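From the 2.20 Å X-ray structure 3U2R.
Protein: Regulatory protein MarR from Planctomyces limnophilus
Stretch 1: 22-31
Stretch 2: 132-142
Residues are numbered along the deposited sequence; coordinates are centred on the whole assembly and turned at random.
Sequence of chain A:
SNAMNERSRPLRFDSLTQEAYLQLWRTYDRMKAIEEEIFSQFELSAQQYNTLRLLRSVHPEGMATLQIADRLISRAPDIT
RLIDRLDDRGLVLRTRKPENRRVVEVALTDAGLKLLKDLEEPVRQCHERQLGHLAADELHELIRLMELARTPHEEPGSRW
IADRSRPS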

# COMPACT_ATOMS: atom_id res chain seq x y z
N LEU A 22 1.13 18.74 6.01
CA LEU A 22 0.25 18.70 4.83
C LEU A 22 -0.20 17.31 4.56
O LEU A 22 -1.37 17.13 4.26
CB LEU A 22 0.94 19.24 3.57
CG LEU A 22 1.29 20.71 3.67
CD1 LEU A 22 2.37 21.05 2.68
CD2 LEU A 22 0.05 21.60 3.44
N GLN A 23 0.66 16.29 4.82
CA GLN A 23 0.17 14.95 4.63
C GLN A 23 -0.92 14.61 5.64
O GLN A 23 -1.86 13.91 5.28
CB GLN A 23 1.32 13.94 4.73
CG GLN A 23 0.90 12.52 4.20
CD GLN A 23 0.68 12.52 2.72
OE1 GLN A 23 1.46 13.10 1.98
NE2 GLN A 23 -0.41 11.91 2.25
N LEU A 24 -0.83 15.09 6.90
CA LEU A 24 -1.82 14.82 7.95
C LEU A 24 -3.16 15.44 7.59
O LEU A 24 -4.23 14.82 7.77
CB LEU A 24 -1.33 15.37 9.29
CG LEU A 24 -2.26 15.19 10.50
CD1 LEU A 24 -2.26 13.78 10.97
CD2 LEU A 24 -1.80 16.09 11.64
N TRP A 25 -3.11 16.65 7.04
CA TRP A 25 -4.31 17.29 6.54
C TRP A 25 -4.88 16.54 5.36
O TRP A 25 -6.09 16.37 5.36
CB TRP A 25 -4.09 18.77 6.19
CG TRP A 25 -4.24 19.63 7.39
CD1 TRP A 25 -3.25 20.05 8.24
CD2 TRP A 25 -5.47 19.89 8.07
NE1 TRP A 25 -3.80 20.66 9.34
CE2 TRP A 25 -5.16 20.57 9.26
CE3 TRP A 25 -6.82 19.65 7.77
CZ2 TRP A 25 -6.15 21.14 10.07
CZ3 TRP A 25 -7.80 20.22 8.57
CH2 TRP A 25 -7.47 20.90 9.74
N ARG A 26 -4.05 16.06 4.38
CA ARG A 26 -4.58 15.23 3.29
C ARG A 26 -5.26 13.96 3.82
O ARG A 26 -6.19 13.51 3.22
CB ARG A 26 -3.48 14.78 2.29
CG ARG A 26 -2.70 15.87 1.61
CD ARG A 26 -1.75 15.30 0.54
NE ARG A 26 -2.57 15.00 -0.59
CZ ARG A 26 -2.96 15.88 -1.50
NH1 ARG A 26 -3.80 15.52 -2.45
NH2 ARG A 26 -2.51 17.14 -1.45
N THR A 27 -4.76 13.36 4.89
CA THR A 27 -5.36 12.17 5.55
C THR A 27 -6.71 12.53 6.05
O THR A 27 -7.68 11.82 5.80
CB THR A 27 -4.48 11.61 6.67
OG1 THR A 27 -3.30 11.16 6.02
CG2 THR A 27 -5.13 10.46 7.47
N TYR A 28 -6.81 13.65 6.73
CA TYR A 28 -8.09 14.14 7.26
C TYR A 28 -9.05 14.41 6.12
O TYR A 28 -10.23 14.02 6.18
CB TYR A 28 -7.89 15.38 8.14
CG TYR A 28 -9.15 16.12 8.49
CD1 TYR A 28 -9.90 15.77 9.59
CD2 TYR A 28 -9.61 17.17 7.69
CE1 TYR A 28 -11.08 16.45 9.91
CE2 TYR A 28 -10.81 17.81 7.96
CZ TYR A 28 -11.54 17.45 9.07
OH TYR A 28 -12.70 18.12 9.39
N ASP A 29 -8.60 15.16 5.11
CA ASP A 29 -9.51 15.53 4.01
C ASP A 29 -10.07 14.30 3.26
O ASP A 29 -11.26 14.26 2.87
CB ASP A 29 -8.80 16.41 3.02
CG ASP A 29 -8.46 17.76 3.58
OD1 ASP A 29 -9.23 18.26 4.41
OD2 ASP A 29 -7.48 18.37 3.09
N ARG A 30 -9.25 13.28 3.10
CA ARG A 30 -9.70 12.11 2.37
C ARG A 30 -10.71 11.33 3.19
O ARG A 30 -11.75 10.91 2.67
CB ARG A 30 -8.49 11.23 2.01
CG ARG A 30 -8.81 9.95 1.25
CD ARG A 30 -9.28 10.13 -0.16
NE ARG A 30 -8.16 10.55 -0.99
CZ ARG A 30 -8.28 11.06 -2.21
NH1 ARG A 30 -9.47 11.27 -2.74
NH2 ARG A 30 -7.20 11.39 -2.91
N MSE A 31 -10.41 11.13 4.44
CA MSE A 31 -11.32 10.42 5.34
C MSE A 31 -12.62 11.13 5.51
O MSE A 31 -13.67 10.50 5.52
CB MSE A 31 -10.71 10.22 6.72
CG MSE A 31 -9.61 9.20 6.70
SE MSE A 31 -8.93 8.75 8.51
CE MSE A 31 -8.61 10.29 9.02
N GLY A 132 -7.88 2.20 2.04
CA GLY A 132 -7.42 1.98 0.68
C GLY A 132 -6.93 3.23 -0.01
O GLY A 132 -5.83 3.26 -0.56
N HIS A 133 -7.76 4.24 -0.01
CA HIS A 133 -7.38 5.52 -0.63
C HIS A 133 -6.23 6.18 0.09
O HIS A 133 -5.43 6.81 -0.56
CB HIS A 133 -8.54 6.50 -0.65
CG HIS A 133 -9.49 6.34 -1.78
ND1 HIS A 133 -9.22 6.85 -3.03
CD2 HIS A 133 -10.75 5.83 -1.77
CE1 HIS A 133 -10.26 6.52 -3.79
NE2 HIS A 133 -11.21 5.91 -3.07
N LEU A 134 -6.17 6.12 1.43
CA LEU A 134 -5.04 6.69 2.14
C LEU A 134 -3.74 6.04 1.73
O LEU A 134 -2.76 6.74 1.45
CB LEU A 134 -5.17 6.55 3.66
CG LEU A 134 -6.25 7.40 4.32
CD1 LEU A 134 -6.47 7.03 5.80
CD2 LEU A 134 -5.95 8.85 4.21
N ALA A 135 -3.73 4.72 1.63
CA ALA A 135 -2.53 3.99 1.29
C ALA A 135 -2.10 4.29 -0.16
O ALA A 135 -0.92 4.55 -0.40
CB ALA A 135 -2.75 2.52 1.53
N ALA A 136 -3.05 4.41 -1.08
CA ALA A 136 -2.71 4.81 -2.45
C ALA A 136 -2.18 6.22 -2.49
O ALA A 136 -1.24 6.49 -3.21
CB ALA A 136 -3.91 4.71 -3.37
N ASP A 137 -2.80 7.13 -1.83
CA ASP A 137 -2.29 8.54 -1.86
C ASP A 137 -0.81 8.60 -1.35
O ASP A 137 0.05 9.22 -1.96
CB ASP A 137 -3.17 9.44 -0.97
CG ASP A 137 -4.63 9.70 -1.40
OD1 ASP A 137 -4.94 9.54 -2.60
OD2 ASP A 137 -5.48 10.13 -0.50
N GLU A 138 -0.53 7.88 -0.26
CA GLU A 138 0.79 7.82 0.33
C GLU A 138 1.80 7.14 -0.58
O GLU A 138 2.96 7.56 -0.68
CB GLU A 138 0.69 7.09 1.70
CG GLU A 138 -0.11 7.93 2.69
CD GLU A 138 -0.90 7.21 3.74
OE1 GLU A 138 -0.63 6.02 4.01
OE2 GLU A 138 -1.76 7.87 4.35
N LEU A 139 1.37 6.08 -1.24
CA LEU A 139 2.23 5.39 -2.18
C LEU A 139 2.52 6.29 -3.41
O LEU A 139 3.67 6.29 -3.89
CB LEU A 139 1.63 4.03 -2.60
CG LEU A 139 2.03 2.92 -1.63
CD1 LEU A 139 1.11 1.78 -1.70
CD2 LEU A 139 3.46 2.46 -1.97
N HIS A 140 1.57 7.11 -3.85
CA HIS A 140 1.86 8.06 -4.96
C HIS A 140 2.96 9.03 -4.58
O HIS A 140 3.87 9.24 -5.34
CB HIS A 140 0.63 8.85 -5.38
CG HIS A 140 -0.43 7.96 -5.93
ND1 HIS A 140 -1.79 8.21 -5.75
CD2 HIS A 140 -0.28 6.80 -6.58
CE1 HIS A 140 -2.40 7.19 -6.34
NE2 HIS A 140 -1.50 6.32 -6.83
N GLU A 141 2.92 9.55 -3.37
CA GLU A 141 3.93 10.48 -2.90
C GLU A 141 5.26 9.75 -2.70
O GLU A 141 6.29 10.27 -3.13
CB GLU A 141 3.44 11.19 -1.61
CG GLU A 141 4.37 12.29 -1.11
CD GLU A 141 4.55 13.49 -2.01
OE1 GLU A 141 3.78 13.67 -2.99
OE2 GLU A 141 5.53 14.23 -1.77
N LEU A 142 5.24 8.49 -2.19
CA LEU A 142 6.47 7.72 -2.01
C LEU A 142 7.14 7.44 -3.36
O LEU A 142 8.34 7.70 -3.50
CB LEU A 142 6.14 6.45 -1.25
CG LEU A 142 7.22 5.39 -1.06
CD1 LEU A 142 8.54 5.96 -0.55
CD2 LEU A 142 6.76 4.42 -0.06
O HOH W 1 -2.21 10.54 3.57

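Both stretches are helical throughout, and they pack with their N-to-C directions 146° apart, closer to antiparallel than to parallel, with axes 10.0 Å apart at closest approach. The register is tightest at Thr27 and Leu134, whose CA atoms lie 6.5 Å apart; between Gln23 and Glu138 the CA separation has grown to 8.3 Å. The joint surface is modest, 429 Å² counting both sides, and combines a salt bridge, a bridging water and apolar packing.

The direct polar link is the salt bridge of Arg30 with Asp137. Arg30 NE donates to Asp137 OD2 at 2.8 Å with an N-H...O angle of 161°, close to linear, and Arg30 NH2 donates to Asp137 OD1 at 2.9 Å with a more bent angle of 131°. Two donors on one edge of the guanidinium thus meet both carboxylate oxygens, and the approach of OD2 near the guanidinium plane is what such a bidentate pairing requires. Both CA-to-CB bonds point toward the opposite helix. Arg30 leaves its backbone with chi1 t and then turns at chi2 and chi3, both p, which folds the long chain across the interface; Asp137, with chi1 m, needs only its short reach.

His133 lies one turn before Asp137 and packs against the same arginine. Its CB is 3.7 Å from Arg30 CD, and its ND1 lies over one face of the guanidinium while the carboxylate occupies the edge. No hydrogen bond joins the two residues; His133 NE2 is satisfied elsewhere in the structure.

Where the helices come closest, the contact is apolar. Leu134 CD2 sits 3.6 Å from Thr27 CA and 3.7 Å from Thr27 CG2, and Leu134 CD1 is 3.9 Å from CG of Met31, a selenomethionine. The CA-to-CB bond of Leu134 points sideways, but the m, t rotamer brings the end of the side chain nearer stretch 1. Thr27 offers a small side chain at this point; its methyl carbon CG2 is the nearer to Leu134 CD2, and its OG1 also reaches a bridging water.

The water links three side chains. Direct contact between Thr27 OG1 and Glu138 OE2 is too long for a hydrogen bond, at 4.0 Å, but water 1 fills the gap. It accepts from Gln23 NE2 at 2.6 Å, donates to Glu138 OE2 at 2.8 Å, and lies 2.8 Å from Thr27 OG1 in a hydrogen bond whose direction is not decided. An amide donor, a hydroxyl and a carboxylate acceptor, all from buried residues, therefore converge on a single solvent molecule. Glu138 starts sideways, yet its end comes nearer stretch 1, and Gln23 points toward stretch 2.

The amide end of Gln23 also packs against methylene groups of two glutamates: Gln23 NE2 is 4.0 Å from Glu138 CG, and Gln23 OE1 is 4.3 Å from Glu141 CG. These are contacts without hydrogen bonds. Glu141 directs both carboxylate oxygens to hydrogen bonds just beyond the stretches, leaving its methylene to border the glutamine.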